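Local coordinates for major capsid protein (Faustovirus, PDB 5J7O), which forms, as a trimer of double jelly-roll subunits, the major building block of the capsid of a large double-stranded DNA virus, at residues 96-101 against 404-409; 206-211 against 610-615; 309-314 against 408-413; 544-549 against 559-564. All coordinates share one frame; numbering follows the deposited sequence.

Interaction 1. Residues 96-101 against 404-409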
# COMPACT_ATOMS: atom_id res chain seq x y z
N PHE B 96 35.16 12.88 -18.39
CA PHE B 96 35.37 13.04 -16.96
C PHE B 96 35.98 11.78 -16.37
O PHE B 96 37.17 11.75 -16.04
CB PHE B 96 34.06 13.39 -16.27
CG PHE B 96 34.22 13.86 -14.85
CD1 PHE B 96 35.44 14.35 -14.40
CD2 PHE B 96 33.16 13.81 -13.96
CE1 PHE B 96 35.58 14.78 -13.09
CE2 PHE B 96 33.30 14.24 -12.66
CZ PHE B 96 34.51 14.72 -12.22
N GLY B 97 35.17 10.73 -16.23
CA GLY B 97 35.65 9.49 -15.65
C GLY B 97 36.16 8.51 -16.69
O GLY B 97 36.06 8.73 -17.90
N ASP B 98 36.73 7.41 -16.19
CA ASP B 98 37.10 6.31 -17.08
C ASP B 98 35.87 5.63 -17.65
O ASP B 98 35.92 5.08 -18.76
CB ASP B 98 37.96 5.30 -16.32
CG ASP B 98 39.21 5.92 -15.72
OD1 ASP B 98 39.88 6.70 -16.43
OD2 ASP B 98 39.51 5.64 -14.55
N PHE B 99 34.76 5.65 -16.91
CA PHE B 99 33.49 5.09 -17.35
C PHE B 99 32.39 6.07 -16.97
O PHE B 99 32.55 6.90 -16.07
CB PHE B 99 33.22 3.72 -16.70
CG PHE B 99 34.29 2.69 -16.96
CD1 PHE B 99 35.46 2.70 -16.22
CD2 PHE B 99 34.11 1.71 -17.91
CE1 PHE B 99 36.45 1.76 -16.45
CE2 PHE B 99 35.09 0.76 -18.14
CZ PHE B 99 36.26 0.79 -17.41
N PHE B 100 31.26 5.98 -17.67
CA PHE B 100 30.06 6.70 -17.27
C PHE B 100 28.90 5.72 -17.15
O PHE B 100 28.82 4.73 -17.88
CB PHE B 100 29.72 7.86 -18.22
CG PHE B 100 29.67 7.49 -19.68
CD1 PHE B 100 30.81 7.55 -20.46
CD2 PHE B 100 28.47 7.12 -20.27
CE1 PHE B 100 30.76 7.22 -21.80
CE2 PHE B 100 28.42 6.80 -21.62
CZ PHE B 100 29.57 6.85 -22.38
N SER B 101 28.00 6.01 -16.21
CA SER B 101 26.97 5.05 -15.82
C SER B 101 25.58 5.67 -15.86
O SER B 101 25.13 6.15 -16.91
CB SER B 101 27.27 4.50 -14.43
OG SER B 101 26.46 3.37 -14.14
N GLU B 404 46.23 0.78 -13.80
CA GLU B 404 46.67 -0.58 -14.11
C GLU B 404 45.49 -1.46 -14.51
O GLU B 404 45.56 -2.19 -15.51
CB GLU B 404 47.41 -1.19 -12.92
CG GLU B 404 48.69 -0.46 -12.53
CD GLU B 404 48.45 0.74 -11.64
OE1 GLU B 404 49.43 1.35 -11.18
OE2 GLU B 404 47.27 1.08 -11.40
N ILE B 405 44.40 -1.41 -13.75
CA ILE B 405 43.23 -2.23 -14.07
C ILE B 405 42.51 -1.68 -15.29
O ILE B 405 41.89 -2.44 -16.05
CB ILE B 405 42.31 -2.32 -12.84
CG1 ILE B 405 43.01 -3.07 -11.71
CG2 ILE B 405 41.01 -3.03 -13.19
CD1 ILE B 405 43.34 -4.51 -12.04
N HIS B 406 42.58 -0.36 -15.52
CA HIS B 406 41.91 0.22 -16.68
C HIS B 406 42.48 -0.34 -17.98
O HIS B 406 41.74 -0.84 -18.83
CB HIS B 406 42.05 1.74 -16.66
CG HIS B 406 41.45 2.42 -17.85
ND1 HIS B 406 42.21 2.94 -18.88
CD2 HIS B 406 40.16 2.65 -18.19
CE1 HIS B 406 41.42 3.46 -19.79
NE2 HIS B 406 40.17 3.31 -19.40
N ASP B 407 43.80 -0.28 -18.15
CA ASP B 407 44.41 -0.77 -19.38
C ASP B 407 44.24 -2.28 -19.54
O ASP B 407 44.14 -2.77 -20.66
CB ASP B 407 45.88 -0.39 -19.45
CG ASP B 407 46.09 1.10 -19.68
OD1 ASP B 407 45.13 1.78 -20.06
OD2 ASP B 407 47.23 1.57 -19.47
N ILE B 408 44.21 -3.02 -18.43
CA ILE B 408 44.01 -4.47 -18.51
C ILE B 408 42.59 -4.78 -18.96
O ILE B 408 42.37 -5.63 -19.84
CB ILE B 408 44.34 -5.13 -17.17
CG1 ILE B 408 45.84 -5.07 -16.89
CG2 ILE B 408 43.85 -6.58 -17.15
CD1 ILE B 408 46.23 -5.59 -15.53
N TYR B 409 41.60 -4.11 -18.37
CA TYR B 409 40.20 -4.38 -18.68
C TYR B 409 39.88 -4.01 -20.12
O TYR B 409 39.22 -4.78 -20.84
CB TYR B 409 39.30 -3.63 -17.71
CG TYR B 409 37.82 -3.94 -17.84
CD1 TYR B 409 37.27 -5.03 -17.17
CD2 TYR B 409 36.98 -3.15 -18.61
CE1 TYR B 409 35.92 -5.32 -17.27
CE2 TYR B 409 35.64 -3.44 -18.72
CZ TYR B 409 35.11 -4.52 -18.05
OH TYR B 409 33.77 -4.81 -18.15
O HOH W 1 37.69 4.40 -20.78
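Water 1 joins Asp98 to His406 across the contact, donating a hydrogen bond to Asp98 O at 2.8 Å and lying 3.0 Å from His406 NE2, in the plane of the imidazole at its edge. His406 CG stands anti to the backbone N (chi1 177°), which carries the ring off helix 403-412 toward the start of strand 99-109. There CD2 lies 3.9 Å from Asp98 CB, while Asp98 OD1 sits over one face of the ring. Phe99 CE1 comes to the imidazole edge, 4.2 Å from His406 CD2. On the next turn of the helix, Tyr409 brings CD2 to the edge of the Phe99 ring, 4.2 Å from Phe99 CZ. Asp98 and Phe99 both face Ile399 in a classic beta bulge where strand 99-109 pairs with strand 389-401, and Asp98 OD2 accepts from Val401 N. Tyr409 OH reaches Ser61 N of the second subunit. Asp98 OD1 lies 4.5 Å from His406 NE2, a separation at which the carboxylate could favour a protonated imidazole. The direct touches run through carbon atoms, with Phe99 on Tyr409 the apolar pair, and the polar link between the segments passes through one water.

Interaction 2. Residues 206-211 against 610-615; sequences AIMYNK and ISIAKC
Helix 203-212 packs across one face of the antiparallel sheet formed by strands 415-428, 607-620, 444-453 and 567-570, part of the double jelly-roll subunit, and within 206-211 Met208 is the residue that meets strand 607-620. Its first torsion (chi1 -68°) sets CG beside the backbone N, and the chain then bends at chi2 (-58°), bringing different parts of the side chain to two isoleucines. Met208 CG lies 4.1 Å from CD1 of Ile612, the two side chains crossing at a slant. Farther out, Met208 CE is 4.4 Å from CG2 of Ile610, one strand repeat away. Both isoleucines point toward the helix, as residues two apart on a strand do, whereas Ser611 between them turns to the other face and bonds through OG to Gln437. Leu204 touches both isoleucines and Ala205 touches Ile612, widening the apolar layer along the helix; Met208 also rests on Tyr448 of strand 444-453. All three residues carrying the contact are buried. With only carbon-to-carbon approaches and no polar bond between the segments, helix and sheet are held here by dispersion and by the exclusion of water.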
# COMPACT_ATOMS: atom_id res chain seq x y z
N ALA B 206 8.62 4.26 -21.41
CA ALA B 206 8.69 4.80 -20.05
C ALA B 206 7.48 4.36 -19.23
O ALA B 206 7.62 4.05 -18.04
CB ALA B 206 8.79 6.32 -20.09
N ILE B 207 6.29 4.32 -19.84
CA ILE B 207 5.12 3.89 -19.08
C ILE B 207 5.12 2.38 -18.90
O ILE B 207 4.55 1.87 -17.93
CB ILE B 207 3.82 4.38 -19.74
CG1 ILE B 207 3.59 3.71 -21.09
CG2 ILE B 207 3.85 5.89 -19.89
CD1 ILE B 207 2.24 4.01 -21.70
N MET B 208 5.74 1.63 -19.82
CA MET B 208 5.90 0.20 -19.61
C MET B 208 6.81 -0.07 -18.41
O MET B 208 6.54 -0.97 -17.60
CB MET B 208 6.46 -0.47 -20.86
CG MET B 208 5.51 -0.49 -22.04
SD MET B 208 3.95 -1.33 -21.67
CE MET B 208 3.20 -1.37 -23.30
N TYR B 209 7.88 0.71 -18.28
CA TYR B 209 8.74 0.60 -17.10
C TYR B 209 8.00 1.02 -15.84
O TYR B 209 8.15 0.39 -14.79
CB TYR B 209 10.00 1.45 -17.29
CG TYR B 209 11.02 1.33 -16.18
CD1 TYR B 209 10.89 2.06 -15.01
CD2 TYR B 209 12.11 0.48 -16.31
CE1 TYR B 209 11.82 1.95 -13.99
CE2 TYR B 209 13.05 0.37 -15.30
CZ TYR B 209 12.89 1.10 -14.14
OH TYR B 209 13.82 1.00 -13.13
N ASN B 210 7.20 2.08 -15.93
CA ASN B 210 6.42 2.53 -14.78
C ASN B 210 5.48 1.43 -14.28
O ASN B 210 5.21 1.34 -13.08
CB ASN B 210 5.63 3.79 -15.15
CG ASN B 210 4.73 4.28 -14.03
OD1 ASN B 210 5.21 4.78 -13.01
ND2 ASN B 210 3.42 4.15 -14.22
N LYS B 211 5.00 0.58 -15.19
CA LYS B 211 4.04 -0.45 -14.81
C LYS B 211 4.71 -1.72 -14.31
O LYS B 211 4.15 -2.41 -13.45
CB LYS B 211 3.13 -0.78 -15.99
CG LYS B 211 2.28 0.39 -16.51
CD LYS B 211 1.62 0.04 -17.84
CE LYS B 211 1.13 1.28 -18.57
NZ LYS B 211 0.03 1.98 -17.86
N ILE B 610 0.57 -1.51 -29.21
CA ILE B 610 1.91 -1.08 -28.84
C ILE B 610 2.72 -2.30 -28.44
O ILE B 610 2.33 -3.05 -27.54
CB ILE B 610 1.86 -0.05 -27.69
CG1 ILE B 610 0.98 1.13 -28.09
CG2 ILE B 610 3.27 0.41 -27.33
CD1 ILE B 610 0.70 2.09 -26.95
N SER B 611 3.85 -2.51 -29.13
CA SER B 611 4.73 -3.65 -28.87
C SER B 611 6.16 -3.13 -28.74
O SER B 611 6.73 -2.62 -29.71
CB SER B 611 4.63 -4.68 -29.99
OG SER B 611 5.69 -5.62 -29.91
N ILE B 612 6.72 -3.25 -27.54
CA ILE B 612 8.06 -2.75 -27.23
C ILE B 612 8.87 -3.92 -26.71
O ILE B 612 8.66 -4.38 -25.58
CB ILE B 612 8.02 -1.61 -26.21
CG1 ILE B 612 7.17 -0.46 -26.74
CG2 ILE B 612 9.43 -1.14 -25.88
CD1 ILE B 612 6.96 0.65 -25.74
N ALA B 613 9.80 -4.41 -27.52
CA ALA B 613 10.63 -5.55 -27.16
C ALA B 613 11.98 -5.09 -26.62
O ALA B 613 12.51 -4.05 -27.02
CB ALA B 613 10.85 -6.47 -28.35
N LYS B 614 12.52 -5.88 -25.70
CA LYS B 614 13.87 -5.68 -25.19
C LYS B 614 14.78 -6.71 -25.86
O LYS B 614 14.68 -7.91 -25.59
CB LYS B 614 13.91 -5.82 -23.67
CG LYS B 614 13.18 -4.71 -22.93
CD LYS B 614 13.84 -3.37 -23.20
CE LYS B 614 15.26 -3.33 -22.66
NZ LYS B 614 15.30 -3.60 -21.19
N CYS B 615 15.65 -6.24 -26.74
CA CYS B 615 16.51 -7.11 -27.53
C CYS B 615 17.93 -7.12 -26.97
O CYS B 615 18.32 -6.28 -26.16
CB CYS B 615 16.53 -6.66 -28.99
SG CYS B 615 14.91 -6.67 -29.80

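Interaction 3. Residues 309-314 against 408-413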
# COMPACT_ATOMS: atom_id res chain seq x y z
N ALA B 309 28.96 -0.19 -16.89
CA ALA B 309 29.41 1.14 -17.24
C ALA B 309 30.19 1.11 -18.55
O ALA B 309 30.88 0.14 -18.86
CB ALA B 309 30.28 1.72 -16.12
N ILE B 310 30.06 2.18 -19.32
CA ILE B 310 30.64 2.25 -20.66
C ILE B 310 32.03 2.86 -20.57
O ILE B 310 32.21 3.93 -19.99
CB ILE B 310 29.74 3.06 -21.61
CG1 ILE B 310 28.38 2.38 -21.76
CG2 ILE B 310 30.41 3.24 -22.96
CD1 ILE B 310 27.44 3.10 -22.70
N ALA B 311 33.01 2.18 -21.16
CA ALA B 311 34.37 2.70 -21.19
C ALA B 311 34.43 4.00 -21.97
O ALA B 311 34.02 4.05 -23.14
CB ALA B 311 35.32 1.66 -21.80
N SER B 312 34.94 5.05 -21.33
CA SER B 312 35.01 6.36 -21.98
C SER B 312 35.86 6.32 -23.24
O SER B 312 35.62 7.10 -24.17
CB SER B 312 35.55 7.40 -21.00
OG SER B 312 35.57 8.69 -21.58
N VAL B 313 36.84 5.42 -23.30
CA VAL B 313 37.66 5.31 -24.50
C VAL B 313 36.90 4.61 -25.62
O VAL B 313 37.10 4.93 -26.80
CB VAL B 313 38.98 4.59 -24.17
CG1 VAL B 313 39.79 5.38 -23.15
CG2 VAL B 313 38.72 3.18 -23.65
N SER B 314 36.02 3.67 -25.29
CA SER B 314 35.37 2.84 -26.30
C SER B 314 34.30 3.59 -27.08
O SER B 314 34.00 3.20 -28.22
CB SER B 314 34.77 1.59 -25.66
OG SER B 314 33.70 1.92 -24.80
N ILE B 408 44.21 -3.02 -18.43
CA ILE B 408 44.01 -4.47 -18.51
C ILE B 408 42.59 -4.78 -18.96
O ILE B 408 42.37 -5.63 -19.84
CB ILE B 408 44.34 -5.13 -17.17
CG1 ILE B 408 45.84 -5.07 -16.89
CG2 ILE B 408 43.85 -6.58 -17.15
CD1 ILE B 408 46.23 -5.59 -15.53
N TYR B 409 41.60 -4.11 -18.37
CA TYR B 409 40.20 -4.38 -18.68
C TYR B 409 39.88 -4.01 -20.12
O TYR B 409 39.22 -4.78 -20.84
CB TYR B 409 39.30 -3.63 -17.71
CG TYR B 409 37.82 -3.94 -17.84
CD1 TYR B 409 37.27 -5.03 -17.17
CD2 TYR B 409 36.98 -3.15 -18.61
CE1 TYR B 409 35.92 -5.32 -17.27
CE2 TYR B 409 35.64 -3.44 -18.72
CZ TYR B 409 35.11 -4.52 -18.05
OH TYR B 409 33.77 -4.81 -18.15
N ILE B 410 40.33 -2.84 -20.57
CA ILE B 410 40.04 -2.39 -21.93
C ILE B 410 40.70 -3.31 -22.95
O ILE B 410 40.18 -3.50 -24.06
CB ILE B 410 40.47 -0.92 -22.09
CG1 ILE B 410 39.34 0.03 -21.66
CG2 ILE B 410 40.87 -0.60 -23.52
CD1 ILE B 410 39.02 0.01 -20.17
N LYS B 411 41.83 -3.92 -22.60
CA LYS B 411 42.54 -4.82 -23.51
C LYS B 411 42.05 -6.26 -23.44
O LYS B 411 42.48 -7.08 -24.26
CB LYS B 411 44.05 -4.80 -23.21
CG LYS B 411 44.76 -3.52 -23.61
CD LYS B 411 46.19 -3.50 -23.08
CE LYS B 411 46.85 -2.15 -23.30
NZ LYS B 411 48.19 -2.07 -22.66
N ARG B 412 41.16 -6.60 -22.51
CA ARG B 412 40.78 -7.99 -22.29
C ARG B 412 39.28 -8.26 -22.24
O ARG B 412 38.88 -9.41 -22.48
CB ARG B 412 41.41 -8.52 -21.00
CG ARG B 412 42.92 -8.73 -21.08
CD ARG B 412 43.26 -10.21 -21.14
NE ARG B 412 44.66 -10.43 -21.50
CZ ARG B 412 45.08 -10.84 -22.69
NH1 ARG B 412 44.20 -11.08 -23.66
NH2 ARG B 412 46.37 -11.01 -22.93
N ILE B 413 38.44 -7.26 -21.94
CA ILE B 413 37.01 -7.54 -21.82
C ILE B 413 36.41 -7.92 -23.16
O ILE B 413 35.42 -8.66 -23.23
CB ILE B 413 36.28 -6.34 -21.18
CG1 ILE B 413 34.86 -6.74 -20.76
CG2 ILE B 413 36.25 -5.16 -22.13
CD1 ILE B 413 34.81 -7.80 -19.69
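Ile410 leaves helix 403-412 with CB directed at the 309-314 segment. From CB, the CG2 branch stands anti to the backbone N, while CG1 does the touching. CG1 meets Val313 CG2 at 3.8 Å and Ala311 CB at 4.3 Å, so this one methylene serves two partners. Val313 CG2 occupies the position between its own backbone N and carbonyl carbon, with CG1 of the valine beside the N (chi1 -62°), and the two branched side chains are set aslant. At the tip, CD1 continues from CG1 toward strand 99-109, where Ile410 packs on Phe99. Ala311 is buried and packs on Phe99 too, whereas Val313 is exposed. The short strand 310-311 pairs antiparallel with 99-109 in a sheet of the capsid jelly-roll fold, and the chain then turns through 312-314, bringing Val313 round to the helix. Ala311 O fixes that turn by accepting two bonds, from Ser314 OG at 2.7 Å and from Ser314 N at 3.0 Å. The hydroxyl donor is tilted 16° from the carbonyl plane. Near the helix's end, Tyr409 O takes bonds from both Arg412 N and Ile413 N, and Arg412 forms a salt bridge with Asp43 of the second subunit.

Interaction 4. Residues 544-549 against 559-564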
# COMPACT_ATOMS: atom_id res chain seq x y z
N PHE B 544 -3.38 -14.28 -18.62
CA PHE B 544 -2.18 -15.11 -18.53
C PHE B 544 -0.92 -14.26 -18.66
O PHE B 544 0.05 -14.47 -17.92
CB PHE B 544 -2.22 -16.20 -19.60
CG PHE B 544 -1.06 -17.16 -19.54
CD1 PHE B 544 -1.11 -18.27 -18.71
CD2 PHE B 544 0.07 -16.96 -20.32
CE1 PHE B 544 -0.05 -19.16 -18.66
CE2 PHE B 544 1.13 -17.85 -20.26
CZ PHE B 544 1.07 -18.95 -19.43
N TYR B 545 -0.92 -13.31 -19.59
CA TYR B 545 0.24 -12.45 -19.78
C TYR B 545 0.28 -11.27 -18.82
O TYR B 545 1.37 -10.74 -18.56
CB TYR B 545 0.28 -11.92 -21.22
CG TYR B 545 0.24 -13.00 -22.28
CD1 TYR B 545 1.37 -13.74 -22.58
CD2 TYR B 545 -0.93 -13.27 -22.98
CE1 TYR B 545 1.34 -14.72 -23.55
CE2 TYR B 545 -0.97 -14.25 -23.95
CZ TYR B 545 0.17 -14.97 -24.23
OH TYR B 545 0.13 -15.95 -25.20
N ARG B 546 -0.87 -10.84 -18.30
CA ARG B 546 -0.89 -9.71 -17.39
C ARG B 546 -0.65 -10.12 -15.94
O ARG B 546 0.09 -9.45 -15.22
CB ARG B 546 -2.22 -8.97 -17.48
CG ARG B 546 -2.35 -7.81 -16.52
CD ARG B 546 -3.79 -7.36 -16.40
NE ARG B 546 -4.63 -8.41 -15.83
CZ ARG B 546 -5.90 -8.60 -16.15
NH1 ARG B 546 -6.48 -7.83 -17.06
NH2 ARG B 546 -6.59 -9.58 -15.58
N ASP B 547 -1.25 -11.23 -15.51
CA ASP B 547 -1.22 -11.63 -14.11
C ASP B 547 -0.28 -12.79 -13.83
O ASP B 547 0.52 -12.73 -12.90
CB ASP B 547 -2.64 -11.98 -13.64
CG ASP B 547 -3.61 -10.85 -13.84
OD1 ASP B 547 -3.18 -9.68 -13.83
OD2 ASP B 547 -4.82 -11.12 -14.00
N TYR B 548 -0.34 -13.86 -14.63
CA TYR B 548 0.43 -15.06 -14.29
C TYR B 548 1.92 -14.87 -14.56
O TYR B 548 2.75 -15.13 -13.69
CB TYR B 548 -0.09 -16.28 -15.05
CG TYR B 548 0.76 -17.49 -14.76
CD1 TYR B 548 1.56 -18.06 -15.74
CD2 TYR B 548 0.79 -18.04 -13.49
CE1 TYR B 548 2.34 -19.16 -15.46
CE2 TYR B 548 1.57 -19.14 -13.20
CZ TYR B 548 2.34 -19.70 -14.19
OH TYR B 548 3.12 -20.79 -13.91
N ILE B 549 2.27 -14.44 -15.77
CA ILE B 549 3.69 -14.32 -16.13
C ILE B 549 4.43 -13.34 -15.24
O ILE B 549 5.51 -13.70 -14.73
CB ILE B 549 3.83 -13.99 -17.63
CG1 ILE B 549 3.50 -15.22 -18.48
CG2 ILE B 549 5.23 -13.48 -17.94
CD1 ILE B 549 3.68 -15.01 -19.97
N VAL B 559 7.46 -6.32 -11.53
CA VAL B 559 6.29 -5.99 -10.72
C VAL B 559 5.04 -6.42 -11.46
O VAL B 559 4.94 -6.28 -12.69
CB VAL B 559 6.26 -4.48 -10.41
CG1 VAL B 559 5.00 -4.12 -9.64
CG2 VAL B 559 7.49 -4.09 -9.64
N THR B 560 4.09 -6.97 -10.72
CA THR B 560 2.78 -7.22 -11.29
C THR B 560 2.13 -5.90 -11.66
O THR B 560 2.06 -4.99 -10.82
CB THR B 560 1.90 -7.98 -10.30
OG1 THR B 560 1.76 -7.22 -9.09
CG2 THR B 560 2.54 -9.30 -10.00
N PRO B 561 1.64 -5.74 -12.88
CA PRO B 561 1.11 -4.44 -13.31
C PRO B 561 -0.30 -4.19 -12.80
O PRO B 561 -1.17 -5.07 -12.83
CB PRO B 561 1.13 -4.54 -14.84
CG PRO B 561 0.93 -5.99 -15.10
CD PRO B 561 1.60 -6.73 -13.97
N GLN B 562 -0.53 -2.96 -12.32
CA GLN B 562 -1.88 -2.56 -11.94
C GLN B 562 -2.74 -2.32 -13.17
O GLN B 562 -3.94 -2.65 -13.17
CB GLN B 562 -1.82 -1.30 -11.08
CG GLN B 562 -3.03 -1.09 -10.18
CD GLN B 562 -3.03 -2.01 -8.98
OE1 GLN B 562 -2.01 -2.64 -8.66
NE2 GLN B 562 -4.17 -2.11 -8.31
N ASP B 563 -2.16 -1.75 -14.23
CA ASP B 563 -2.87 -1.51 -15.47
C ASP B 563 -3.40 -2.82 -16.04
O ASP B 563 -2.63 -3.75 -16.30
CB ASP B 563 -1.94 -0.82 -16.47
CG ASP B 563 -2.68 -0.24 -17.67
OD1 ASP B 563 -3.78 -0.74 -18.01
OD2 ASP B 563 -2.16 0.71 -18.29
N LYS B 564 -4.72 -2.89 -16.24
CA LYS B 564 -5.35 -4.11 -16.71
C LYS B 564 -5.02 -4.44 -18.16
O LYS B 564 -5.29 -5.57 -18.60
CB LYS B 564 -6.87 -4.03 -16.54
CG LYS B 564 -7.37 -4.60 -15.23
CD LYS B 564 -8.89 -4.76 -15.25
CE LYS B 564 -9.37 -5.61 -14.09
NZ LYS B 564 -10.83 -5.90 -14.19
O HOH W 2 -1.60 -7.96 -12.94
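Arg546 runs its aliphatic chain aslant past Pro561 and against the backbone of residues 563-564, its CG 4.0 Å from CG of Pro561. CG stands anti to the backbone N (chi1 178°), directing the chain at the loop, and a bend at chi3 (64°) turns the guanidinium so that different edges of the group serve two partners. NH1 donates to Lys564 O at 3.0 Å in a nearly straight bond (167°); the donor meets a lone pair of Lys564 O in the carbonyl plane, and that oxygen lies in the guanidinium plane. NE and NH2 form a side-on salt bridge with the adjoining Asp547, NE to OD1 and NH2 to OD2, each at 2.8 Å. OD2 is met on its syn side, whereas NE approaches OD1 from above the carboxylate plane. These bonds hold the guanidinium flat and fix its rotation. The segment 544-549 belongs to helix 542-552, which includes a wider pi-type turn at 544-548, with Ile549 N bonding to Phe544 O; the irregular 559-564 segment follows it and leads to strand 567-570 of a jelly-roll sheet. Pro561 CD packs 3.4 Å from Arg546 O. Water 2 lies between Asp547 OD1 and Pro561 O, 2.9 Å from the latter. NH1 has a further salt bridge to Glu522, so the buried positive group has two carboxylate partners, which would help to offset the nearby ammonium of Lys564. Arg224 of the second subunit donates to Pro561 O, and Tyr548 OH bonds to Asp102 of that subunit.

Overall arrangement
Interactions 1 and 3 form one region, their centres 6 Å apart: both use helix 403-412, and their other segments lie on the neighbouring strands 99-109 and 310-311 of one sheet, joined by the backbone bond from Ser312 N to Asp98 O. Interactions 2 and 4 form a second region, with centres 13 Å apart and a salt bridge from Lys211 NZ to Asp563 OD2. Interactions 1 and 2 have centres 31 Å apart and do not touch. Along the chain, the segments of 1 and 2 alternate, while 3 and 4 both fall between 206-211 and 610-615. Interactions 1, 3 and 4 also touch the second subunit, placing internal packing beside the trimer interface.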